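Local coordinates for 4-hydroxybutyrate coenzyme A transferase (Shewanella oneidensis, PDB 2OAS), which probably transfers coenzyme A from an acyl-CoA to a carboxylic acid such as 4-hydroxybutyrate or acetate, and binds coenzyme A, at residues Q7-A12 and L35-K40; D273-D276 and A280-F283; Q309-G314 and E422-N427. All coordinates share one frame; numbering follows the deposited sequence.

Contact 1. Residues Q7-A12 and L35-K40; sequences QSALEA and LDALAK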
ATOM      1  N   GLN A   7      -1.781 -46.365   6.474  1.00 39.93           N
ATOM      2  CA  GLN A   7      -2.073 -47.206   5.320  1.00 38.52           C
ATOM      3  C   GLN A   7      -3.220 -46.635   4.497  1.00 35.41           C
ATOM      4  O   GLN A   7      -3.494 -47.132   3.416  1.00 35.08           O
ATOM      5  CB  GLN A   7      -2.405 -48.635   5.762  1.00 41.26           C
ATOM      6  CG  GLN A   7      -1.589 -49.677   5.013  1.00 45.17           C
ATOM      7  CD  GLN A   7      -0.100 -49.530   5.273  1.00 46.66           C
ATOM      8  OE1 GLN A   7       0.725 -49.683   4.364  1.00 47.34           O
ATOM      9  NE2 GLN A   7       0.252 -49.243   6.522  1.00 46.89           N
ATOM     10  N   SER A   8      -3.870 -45.589   5.008  1.00 34.13           N
ATOM     11  CA  SER A   8      -4.971 -44.941   4.292  1.00 34.24           C
ATOM     12  C   SER A   8      -5.046 -43.459   4.650  1.00 34.31           C
ATOM     13  O   SER A   8      -4.600 -43.051   5.727  1.00 35.18           O
ATOM     14  CB  SER A   8      -6.302 -45.602   4.624  1.00 31.96           C
ATOM     15  OG  SER A   8      -6.679 -45.320   5.959  1.00 32.07           O
ATOM     16  N   ALA A   9      -5.613 -42.654   3.755  1.00 32.95           N
ATOM     17  CA  ALA A   9      -5.737 -41.224   4.005  1.00 33.60           C
ATOM     18  C   ALA A   9      -6.570 -40.953   5.249  1.00 33.47           C
ATOM     19  O   ALA A   9      -6.314 -40.012   5.984  1.00 32.81           O
ATOM     20  CB  ALA A   9      -6.364 -40.532   2.813  1.00 33.04           C
ATOM     21  N   LEU A  10      -7.576 -41.785   5.481  1.00 36.23           N
ATOM     22  CA  LEU A  10      -8.445 -41.612   6.644  1.00 37.08           C
ATOM     23  C   LEU A  10      -7.641 -41.833   7.923  1.00 36.04           C
ATOM     24  O   LEU A  10      -7.857 -41.161   8.927  1.00 33.72           O
ATOM     25  CB  LEU A  10      -9.610 -42.597   6.563  1.00 38.79           C
ATOM     26  CG  LEU A  10     -10.913 -42.242   7.285  1.00 41.16           C
ATOM     27  CD1 LEU A  10     -11.954 -43.317   6.991  1.00 41.60           C
ATOM     28  CD2 LEU A  10     -10.684 -42.117   8.772  1.00 41.65           C
ATOM     29  N   GLU A  11      -6.701 -42.768   7.876  1.00 37.34           N
ATOM     30  CA  GLU A  11      -5.879 -43.052   9.043  1.00 38.18           C
ATOM     31  C   GLU A  11      -5.000 -41.848   9.389  1.00 36.69           C
ATOM     32  O   GLU A  11      -4.783 -41.531  10.559  1.00 36.57           O
ATOM     33  CB  GLU A  11      -5.024 -44.280   8.776  1.00 38.94           C
ATOM     34  CG  GLU A  11      -4.230 -44.722   9.962  1.00 43.25           C
ATOM     35  CD  GLU A  11      -3.453 -45.988   9.683  1.00 46.37           C
ATOM     36  OE1 GLU A  11      -2.574 -46.324  10.503  1.00 48.26           O
ATOM     37  OE2 GLU A  11      -3.723 -46.645   8.643  1.00 46.63           O
ATOM     38  N   ALA A  12      -4.519 -41.166   8.366  1.00 36.34           N
ATOM     39  CA  ALA A  12      -3.687 -39.996   8.556  1.00 37.69           C
ATOM     40  C   ALA A  12      -4.498 -38.844   9.119  1.00 38.13           C
ATOM     41  O   ALA A  12      -4.078 -38.172  10.060  1.00 39.02           O
ATOM     42  CB  ALA A  12      -3.063 -39.585   7.218  1.00 38.49           C
ATOM     43  N   LEU A  35      -7.600 -34.118   2.007  1.00 27.86           N
ATOM     44  CA  LEU A  35      -8.772 -33.304   2.262  1.00 29.27           C
ATOM     45  C   LEU A  35     -10.061 -34.090   2.000  1.00 30.68           C
ATOM     46  O   LEU A  35     -11.072 -33.837   2.642  1.00 30.27           O
ATOM     47  CB  LEU A  35      -8.717 -32.004   1.431  1.00 25.80           C
ATOM     48  CG  LEU A  35      -7.688 -30.909   1.808  1.00 23.24           C
ATOM     49  CD1 LEU A  35      -7.796 -29.767   0.833  1.00 21.25           C
ATOM     50  CD2 LEU A  35      -7.895 -30.394   3.227  1.00 21.53           C
ATOM     51  N   ASP A  36     -10.032 -35.049   1.077  1.00 32.80           N
ATOM     52  CA  ASP A  36     -11.234 -35.845   0.819  1.00 33.88           C
ATOM     53  C   ASP A  36     -11.468 -36.771   1.996  1.00 33.93           C
ATOM     54  O   ASP A  36     -12.608 -37.050   2.348  1.00 35.52           O
ATOM     55  CB  ASP A  36     -11.118 -36.664  -0.472  1.00 32.32           C
ATOM     56  CG  ASP A  36     -11.310 -35.810  -1.726  1.00 33.18           C
ATOM     57  OD1 ASP A  36     -11.686 -34.625  -1.596  1.00 33.34           O
ATOM     58  OD2 ASP A  36     -11.094 -36.327  -2.842  1.00 33.60           O
ATOM     59  N   ALA A  37     -10.396 -37.239   2.622  1.00 33.89           N
ATOM     60  CA  ALA A  37     -10.573 -38.122   3.765  1.00 34.83           C
ATOM     61  C   ALA A  37     -11.111 -37.311   4.951  1.00 34.65           C
ATOM     62  O   ALA A  37     -11.843 -37.830   5.791  1.00 34.54           O
ATOM     63  CB  ALA A  37      -9.257 -38.783   4.132  1.00 35.18           C
ATOM     64  N   LEU A  38     -10.750 -36.037   4.999  1.00 34.14           N
ATOM     65  CA  LEU A  38     -11.191 -35.154   6.070  1.00 33.46           C
ATOM     66  C   LEU A  38     -12.652 -34.789   5.846  1.00 34.92           C
ATOM     67  O   LEU A  38     -13.354 -34.390   6.771  1.00 33.80           O
ATOM     68  CB  LEU A  38     -10.333 -33.886   6.089  1.00 30.81           C
ATOM     69  CG  LEU A  38     -10.646 -32.803   7.110  1.00 29.50           C
ATOM     70  CD1 LEU A  38     -10.489 -33.364   8.518  1.00 30.07           C
ATOM     71  CD2 LEU A  38      -9.736 -31.614   6.896  1.00 26.35           C
ATOM     72  N   ALA A  39     -13.104 -34.932   4.604  1.00 38.04           N
ATOM     73  CA  ALA A  39     -14.491 -34.624   4.248  1.00 39.60           C
ATOM     74  C   ALA A  39     -15.403 -35.568   5.004  1.00 39.80           C
ATOM     75  O   ALA A  39     -16.577 -35.275   5.218  1.00 40.98           O
ATOM     76  CB  ALA A  39     -14.699 -34.779   2.741  1.00 38.74           C
ATOM     77  N   LYS A  40     -14.856 -36.712   5.399  1.00 40.37           N
ATOM     78  CA  LYS A  40     -15.632 -37.686   6.149  1.00 41.81           C
ATOM     79  C   LYS A  40     -15.298 -37.683   7.632  1.00 41.45           C
ATOM     80  O   LYS A  40     -16.193 -37.552   8.466  1.00 41.48           O
ATOM     81  CB  LYS A  40     -15.435 -39.082   5.560  1.00 43.51           C
ATOM     82  CG  LYS A  40     -16.369 -39.349   4.388  1.00 46.00           C
ATOM     83  CD  LYS A  40     -15.638 -39.377   3.068  1.00 47.35           C
ATOM     84  CE  LYS A  40     -14.820 -40.647   2.951  1.00 47.06           C
ATOM     85  NZ  LYS A  40     -14.264 -40.818   1.585  1.00 48.55           N
TER

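Contact 2. Residues D273-D276 and A280-F283; sequences DYVD and AVIF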
ATOM      1  N   ASP A 273       7.278 -30.719 -14.915  1.00 32.55           N
ATOM      2  CA  ASP A 273       8.404 -31.525 -15.313  1.00 33.75           C
ATOM      3  C   ASP A 273       9.647 -30.672 -15.412  1.00 33.62           C
ATOM      4  O   ASP A 273      10.766 -31.121 -15.157  1.00 32.84           O
ATOM      5  CB  ASP A 273       8.109 -32.119 -16.665  1.00 36.93           C
ATOM      6  CG  ASP A 273       8.670 -33.466 -16.811  1.00 39.48           C
ATOM      7  OD1 ASP A 273       9.903 -33.611 -16.631  1.00 44.57           O
ATOM      8  OD2 ASP A 273       7.871 -34.379 -17.089  1.00 42.20           O
ATOM      9  N   TYR A 274       9.423 -29.427 -15.795  1.00 33.23           N
ATOM     10  CA  TYR A 274      10.496 -28.472 -15.958  1.00 33.70           C
ATOM     11  C   TYR A 274      10.977 -27.996 -14.605  1.00 32.16           C
ATOM     12  O   TYR A 274      12.175 -27.880 -14.378  1.00 33.17           O
ATOM     13  CB  TYR A 274      10.009 -27.280 -16.796  1.00 35.04           C
ATOM     14  CG  TYR A 274      10.972 -26.115 -16.847  1.00 37.41           C
ATOM     15  CD1 TYR A 274      12.229 -26.244 -17.434  1.00 36.46           C
ATOM     16  CD2 TYR A 274      10.634 -24.886 -16.281  1.00 38.03           C
ATOM     17  CE1 TYR A 274      13.134 -25.181 -17.448  1.00 35.82           C
ATOM     18  CE2 TYR A 274      11.531 -23.815 -16.290  1.00 38.01           C
ATOM     19  CZ  TYR A 274      12.781 -23.974 -16.870  1.00 37.32           C
ATOM     20  OH  TYR A 274      13.689 -22.939 -16.835  1.00 37.62           O
ATOM     21  N   VAL A 275      10.056 -27.730 -13.693  1.00 30.24           N
ATOM     22  CA  VAL A 275      10.470 -27.252 -12.381  1.00 28.47           C
ATOM     23  C   VAL A 275      11.017 -28.379 -11.528  1.00 27.98           C
ATOM     24  O   VAL A 275      11.788 -28.142 -10.601  1.00 27.20           O
ATOM     25  CB  VAL A 275       9.300 -26.554 -11.639  1.00 25.79           C
ATOM     26  CG1 VAL A 275       8.645 -25.551 -12.565  1.00 24.23           C
ATOM     27  CG2 VAL A 275       8.292 -27.564 -11.138  1.00 21.00           C
ATOM     28  N   ASP A 276      10.639 -29.603 -11.854  1.00 28.85           N
ATOM     29  CA  ASP A 276      11.092 -30.752 -11.074  1.00 31.07           C
ATOM     30  C   ASP A 276      12.607 -30.872 -10.912  1.00 31.65           C
ATOM     31  O   ASP A 276      13.319 -31.165 -11.859  1.00 31.27           O
ATOM     32  CB  ASP A 276      10.533 -32.051 -11.656  1.00 31.32           C
ATOM     33  CG  ASP A 276      10.788 -33.238 -10.754  1.00 30.94           C
ATOM     34  OD1 ASP A 276      10.974 -33.019  -9.537  1.00 31.65           O
ATOM     35  OD2 ASP A 276      10.793 -34.384 -11.253  1.00 31.14           O
ATOM     36  N   ALA A 280      17.718 -24.183 -11.870  1.00 29.15           N
ATOM     37  CA  ALA A 280      17.454 -22.850 -12.390  1.00 29.94           C
ATOM     38  C   ALA A 280      16.131 -22.245 -11.909  1.00 29.42           C
ATOM     39  O   ALA A 280      15.917 -21.044 -12.058  1.00 29.11           O
ATOM     40  CB  ALA A 280      17.503 -22.867 -13.924  1.00 28.47           C
ATOM     41  N   VAL A 281      15.258 -23.066 -11.325  1.00 28.98           N
ATOM     42  CA  VAL A 281      13.972 -22.572 -10.832  1.00 29.74           C
ATOM     43  C   VAL A 281      13.927 -22.605  -9.313  1.00 30.93           C
ATOM     44  O   VAL A 281      14.046 -23.661  -8.693  1.00 33.32           O
ATOM     45  CB  VAL A 281      12.772 -23.396 -11.392  1.00 29.37           C
ATOM     46  CG1 VAL A 281      11.454 -22.751 -10.978  1.00 26.30           C
ATOM     47  CG2 VAL A 281      12.855 -23.484 -12.915  1.00 27.86           C
ATOM     48  N   ILE A 282      13.751 -21.438  -8.712  1.00 30.96           N
ATOM     49  CA  ILE A 282      13.706 -21.333  -7.271  1.00 31.58           C
ATOM     50  C   ILE A 282      12.352 -20.890  -6.716  1.00 32.14           C
ATOM     51  O   ILE A 282      11.871 -19.783  -6.986  1.00 30.66           O
ATOM     52  CB  ILE A 282      14.779 -20.360  -6.770  1.00 33.28           C
ATOM     53  CG1 ILE A 282      16.163 -20.870  -7.184  1.00 35.08           C
ATOM     54  CG2 ILE A 282      14.675 -20.198  -5.250  1.00 33.07           C
ATOM     55  CD1 ILE A 282      16.498 -22.259  -6.651  1.00 36.10           C
ATOM     56  N   PHE A 283      11.744 -21.783  -5.946  1.00 33.28           N
ATOM     57  CA  PHE A 283      10.475 -21.533  -5.305  1.00 34.42           C
ATOM     58  C   PHE A 283      10.848 -20.987  -3.948  1.00 36.82           C
ATOM     59  O   PHE A 283      11.353 -21.700  -3.083  1.00 36.75           O
ATOM     60  CB  PHE A 283       9.670 -22.831  -5.141  1.00 32.07           C
ATOM     61  CG  PHE A 283       9.042 -23.313  -6.414  1.00 30.08           C
ATOM     62  CD1 PHE A 283       9.819 -23.850  -7.437  1.00 29.25           C
ATOM     63  CD2 PHE A 283       7.665 -23.188  -6.611  1.00 31.47           C
ATOM     64  CE1 PHE A 283       9.245 -24.241  -8.632  1.00 28.60           C
ATOM     65  CE2 PHE A 283       7.083 -23.577  -7.808  1.00 29.44           C
ATOM     66  CZ  PHE A 283       7.871 -24.112  -8.820  1.00 29.21           C
TER

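Contact 3. Residues Q309-G314 and E422-N427; sequences QVDLTG and EVWGLN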
ATOM      1  N   GLN A 309     -12.725  -4.182 -11.005  1.00 30.48           N
ATOM      2  CA  GLN A 309     -13.362  -2.888 -11.254  1.00 32.11           C
ATOM      3  C   GLN A 309     -12.423  -1.722 -10.931  1.00 32.31           C
ATOM      4  O   GLN A 309     -11.705  -1.734  -9.925  1.00 31.04           O
ATOM      5  CB  GLN A 309     -14.639  -2.778 -10.416  1.00 33.82           C
ATOM      6  CG  GLN A 309     -15.371  -1.437 -10.483  1.00 36.63           C
ATOM      7  CD  GLN A 309     -16.622  -1.402  -9.580  1.00 39.35           C
ATOM      8  OE1 GLN A 309     -16.527  -1.554  -8.351  1.00 38.58           O
ATOM      9  NE2 GLN A 309     -17.790  -1.211 -10.192  1.00 38.02           N
ATOM     10  N   VAL A 310     -12.439  -0.713 -11.799  1.00 32.88           N
ATOM     11  CA  VAL A 310     -11.608   0.481 -11.628  1.00 32.02           C
ATOM     12  C   VAL A 310     -12.451   1.745 -11.783  1.00 32.26           C
ATOM     13  O   VAL A 310     -13.233   1.846 -12.730  1.00 33.30           O
ATOM     14  CB  VAL A 310     -10.505   0.526 -12.685  1.00 32.50           C
ATOM     15  CG1 VAL A 310      -9.560   1.660 -12.379  1.00 29.94           C
ATOM     16  CG2 VAL A 310      -9.768  -0.816 -12.739  1.00 32.36           C
ATOM     17  N   ASP A 311     -12.288   2.712 -10.878  1.00 31.17           N
ATOM     18  CA  ASP A 311     -13.057   3.948 -10.973  1.00 32.73           C
ATOM     19  C   ASP A 311     -12.335   5.005 -11.810  1.00 30.59           C
ATOM     20  O   ASP A 311     -11.143   4.879 -12.083  1.00 29.04           O
ATOM     21  CB  ASP A 311     -13.393   4.504  -9.573  1.00 34.69           C
ATOM     22  CG  ASP A 311     -12.184   5.071  -8.847  1.00 38.77           C
ATOM     23  OD1 ASP A 311     -11.073   5.058  -9.422  1.00 42.89           O
ATOM     24  OD2 ASP A 311     -12.338   5.528  -7.692  1.00 38.34           O
ATOM     25  N   LEU A 312     -13.053   6.044 -12.216  1.00 29.49           N
ATOM     26  CA  LEU A 312     -12.458   7.083 -13.049  1.00 27.99           C
ATOM     27  C   LEU A 312     -11.290   7.772 -12.390  1.00 27.88           C
ATOM     28  O   LEU A 312     -10.649   8.628 -12.991  1.00 27.39           O
ATOM     29  CB  LEU A 312     -13.504   8.143 -13.420  1.00 27.20           C
ATOM     30  CG  LEU A 312     -14.620   7.645 -14.334  1.00 27.60           C
ATOM     31  CD1 LEU A 312     -15.644   8.738 -14.589  1.00 26.91           C
ATOM     32  CD2 LEU A 312     -13.985   7.170 -15.634  1.00 27.71           C
ATOM     33  N   THR A 313     -10.983   7.399 -11.162  1.00 28.17           N
ATOM     34  CA  THR A 313      -9.906   8.080 -10.477  1.00 29.33           C
ATOM     35  C   THR A 313      -8.646   7.222 -10.398  1.00 28.91           C
ATOM     36  O   THR A 313      -7.547   7.727 -10.170  1.00 30.39           O
ATOM     37  CB  THR A 313     -10.404   8.541  -9.077  1.00 29.68           C
ATOM     38  OG1 THR A 313      -9.722   9.731  -8.714  1.00 35.35           O
ATOM     39  CG2 THR A 313     -10.182   7.486  -8.011  1.00 31.44           C
ATOM     40  N   GLY A 314      -8.816   5.930 -10.617  1.00 28.64           N
ATOM     41  CA  GLY A 314      -7.697   5.029 -10.556  1.00 28.71           C
ATOM     42  C   GLY A 314      -7.758   4.085  -9.367  1.00 29.44           C
ATOM     43  O   GLY A 314      -6.809   3.335  -9.155  1.00 27.69           O
ATOM     44  N   GLU A 422     -20.640  15.274 -13.054  1.00 39.60           N
ATOM     45  CA  GLU A 422     -21.755  15.203 -12.137  1.00 40.90           C
ATOM     46  C   GLU A 422     -21.435  14.516 -10.813  1.00 40.57           C
ATOM     47  O   GLU A 422     -22.030  14.831  -9.785  1.00 40.29           O
ATOM     48  CB  GLU A 422     -22.943  14.524 -12.825  1.00 42.28           C
ATOM     49  CG  GLU A 422     -23.732  15.490 -13.702  1.00 44.11           C
ATOM     50  CD  GLU A 422     -24.711  14.801 -14.625  1.00 45.39           C
ATOM     51  OE1 GLU A 422     -25.448  13.903 -14.156  1.00 47.16           O
ATOM     52  OE2 GLU A 422     -24.748  15.168 -15.818  1.00 45.68           O
ATOM     53  N   VAL A 423     -20.477  13.601 -10.827  1.00 39.72           N
ATOM     54  CA  VAL A 423     -20.141  12.886  -9.621  1.00 38.70           C
ATOM     55  C   VAL A 423     -18.857  13.372  -8.982  1.00 39.47           C
ATOM     56  O   VAL A 423     -18.791  13.543  -7.763  1.00 39.67           O
ATOM     57  CB  VAL A 423     -20.013  11.404  -9.895  1.00 38.80           C
ATOM     58  CG1 VAL A 423     -19.709  10.674  -8.615  1.00 38.65           C
ATOM     59  CG2 VAL A 423     -21.289  10.887 -10.529  1.00 37.07           C
ATOM     60  N   TRP A 424     -17.830  13.592  -9.798  1.00 39.28           N
ATOM     61  CA  TRP A 424     -16.540  14.043  -9.289  1.00 39.56           C
ATOM     62  C   TRP A 424     -16.368  15.553  -9.382  1.00 40.24           C
ATOM     63  O   TRP A 424     -15.470  16.117  -8.772  1.00 40.21           O
ATOM     64  CB  TRP A 424     -15.387  13.346 -10.032  1.00 38.70           C
ATOM     65  CG  TRP A 424     -15.356  11.854  -9.839  1.00 38.50           C
ATOM     66  CD1 TRP A 424     -16.001  10.913 -10.587  1.00 39.38           C
ATOM     67  CD2 TRP A 424     -14.695  11.141  -8.785  1.00 38.09           C
ATOM     68  NE1 TRP A 424     -15.784   9.660 -10.068  1.00 37.66           N
ATOM     69  CE2 TRP A 424     -14.981   9.770  -8.968  1.00 38.33           C
ATOM     70  CE3 TRP A 424     -13.872  11.525  -7.714  1.00 36.41           C
ATOM     71  CZ2 TRP A 424     -14.493   8.779  -8.100  1.00 38.67           C
ATOM     72  CZ3 TRP A 424     -13.389  10.542  -6.854  1.00 35.35           C
ATOM     73  CH2 TRP A 424     -13.694   9.184  -7.058  1.00 36.61           C
ATOM     74  N   GLY A 425     -17.234  16.210 -10.144  1.00 42.43           N
ATOM     75  CA  GLY A 425     -17.132  17.649 -10.288  1.00 42.85           C
ATOM     76  C   GLY A 425     -15.898  18.036 -11.071  1.00 43.16           C
ATOM     77  O   GLY A 425     -15.269  19.067 -10.813  1.00 44.66           O
ATOM     78  N   LEU A 426     -15.534  17.202 -12.029  1.00 43.20           N
ATOM     79  CA  LEU A 426     -14.370  17.498 -12.835  1.00 45.77           C
ATOM     80  C   LEU A 426     -14.819  17.951 -14.200  1.00 47.20           C
ATOM     81  O   LEU A 426     -15.805  17.451 -14.731  1.00 47.86           O
ATOM     82  CB  LEU A 426     -13.502  16.258 -12.990  1.00 45.45           C
ATOM     83  CG  LEU A 426     -13.073  15.554 -11.710  1.00 46.50           C
ATOM     84  CD1 LEU A 426     -12.398  14.251 -12.093  1.00 46.09           C
ATOM     85  CD2 LEU A 426     -12.142  16.440 -10.897  1.00 45.89           C
ATOM     86  N   ASN A 427     -14.105  18.911 -14.773  1.00 49.15           N
ATOM     87  CA  ASN A 427     -14.455  19.358 -16.108  1.00 51.48           C
ATOM     88  C   ASN A 427     -13.263  19.111 -17.023  1.00 50.22           C
ATOM     89  O   ASN A 427     -12.208  19.735 -16.900  1.00 48.70           O
ATOM     90  CB  ASN A 427     -14.901  20.830 -16.105  1.00 53.64           C
ATOM     91  CG  ASN A 427     -13.874  21.749 -15.517  1.00 55.71           C
ATOM     92  OD1 ASN A 427     -12.813  21.975 -16.101  1.00 58.18           O
ATOM     93  ND2 ASN A 427     -14.183  22.306 -14.352  1.00 57.25           N
TER

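Contact 1. Residues Q7-A12 and L35-K40
The peptide group joining Ala-9 to Leu-10 has one face covered by the methyl of Ala-37, whose CB sits almost straight above Ala-9 C at 3.6 Å and 3.7 Å from Leu-10 N. The Ala-37 methyl also comes roughly end on against the flank of the Ala-9 methyl, with Ala-9 CB and Ala-37 CB 3.6 Å apart. Because alanine has nothing beyond CB, the backbones come very close, with Leu-10 CA only 5.0 Å from Ala-37 CA. Leu-10 brings its CB past the Ala-37 methyl, its branches turned to the exposed side. No hydrogen bond crosses between the segments; the contact is apolar and small.

The start of the helix at Ala-9 is held from its own side. Ser-8 is the N-cap, and its OG accepts from Glu-11 N at 3.2 Å. Glu-11 in turn reaches back with an extended chain, CG anti to the backbone N (chi1 -175°), which carries OE2 to within 2.9 Å of Gln-7 N. That bond is nearly straight at the hydrogen, yet the N-H comes from above the carboxylate plane. Together the two bonds tie the incoming chain to the first turn, and a carboxylate at a helix N-terminus would be expected to sit favourably with the helix dipole.

Helix 9-13 follows edge strand 4-5 of the eight-stranded parallel sheet, whereas helix 32-41 makes the beta-alpha-beta crossover between neighbouring strands 21-24 and 48-52. Val-13 extends the packing onto Ala-37 and Leu-38, and Leu-38 continues inward to Leu-22, so that one helix rests on the sheet and the short helix leans against it.

Contact 2. Residues D273-D276 and A280-F283
A short turn carries the chain from the end of helix 269-275 into strand 281-283, bringing Val-275 CA to 6.0 Å from Val-281 CA with no hydrogen bond between the two segments. What joins them is apolar side chain on apolar side chain. Val-281 divides its two methyls between the partners: CG2 goes to Tyr-274, 3.6 Å from CE2 and approaching the ring obliquely, while CG1, anti to the backbone N (chi1 -174°), is directed to Val-275 and lies 4.3 Å from its CG1. Tyr-274, its own CG likewise anti (chi1 171°), carries its ring on past the helix end and nearer the strand, and its CE2-CZ-OH side is what passes the valine methyl.

Phe-283, two residues further on the same face of the strand, turns a ring edge toward Val-275. Its CE1 lies 3.8 Å from Val-275 CB, close to the ring plane, and CZ is 4.0 Å from that same CB; the two side chains meet at about a right angle. Val-275 is therefore shared by both strand residues. The side chains of Phe-283 and Glu-233, which binds coenzyme A covalently, are about 10 Å apart, so this packing is near the covalent site but does not touch it.

The helix forms the connection of a beta-alpha-beta unit between parallel neighbours 260-262 and 281-283, and Asn-278 pins the turn by bonding Tyr-274 O and Ala-280 N. Leu-260 backs both Tyr-274 and Val-281, Phe-235 of strand 234-235 meets both valines, and the tyrosine ring reaches helix 237-244 at Leu-240 and Val-243. Strand 281-283 is the middle one of its three-stranded parallel sheet.

Contact 3. Residues Q309-G314 and E422-N427
A buried carboxylate stands on end against an indole here: the carboxylate plane of Asp-311 is turned 89° from the ring plane of Trp-424, with OD2 3.9 Å from CZ2 in an oblique approach. Next to it, Thr-313 lies over one face of the six-membered ring in a CH-pi contact, its CB 4.3 Å from the ring centroid and 24° off the normal. Thr-313 CG2 follows alongside at 4.0 Å from CH2, while Leu-312 CB comes obliquely to the pyrrole part, 4.3 Å from NE1.

These three residues belong to a type I turn, Asp-311 to Gly-314, closed by Gly-314 N to Asp-311 O at 2.9 Å. Asp-311 folds its side chain between its own backbone N and carbonyl carbon (chi1 71°), which places OD1 over the turn in an Asx turn with Thr-313 N, although that nitrogen's position is less certain. OD1 also takes Gln-315 N and, weakly, Gly-314 N; the glycine's backbone angles would press any CB on the preceding carbonyl oxygen. The indole's own N-H is spent on Ser-365 O. With an alanine here instead of Trp-424, Ser-365 O would probably lose its donor, and Thr-313 and the Asp-311 carboxylate would face a gap.

Trp-424 also packs on Gly-370 of the second subunit, and Gln-309, at the other end of the strand, touches coenzyme A. The bond from Gln-315 N to OD1, with the weak one from Gly-314 N and the less certain one from Thr-313 N beside it, is consistent with a charged carboxylate that helps hold the turn while lying against an aromatic surface.

In the fold
The contacts follow one another along the chain, each closing before the next opens. Contact 1 belongs to the N-terminal family region and its eight-stranded parallel sheet, away from the annotated sites. Contact 2 packs the end of helix 269-275 on the middle strand of a three-stranded parallel sheet, and 309-314 of contact 3 lies in a mixed four-stranded one, both within the C-terminal family region. Centres of contacts 1 and 2 are about 30 Å apart, those of 2 and 3 about 44 Å, and those of 1 and 3 about 52 Å. The Phe-283 side chain is about 12 Å from bound coenzyme A, while 309-314 touches it through Gln-309; contact 3 also reaches the second subunit.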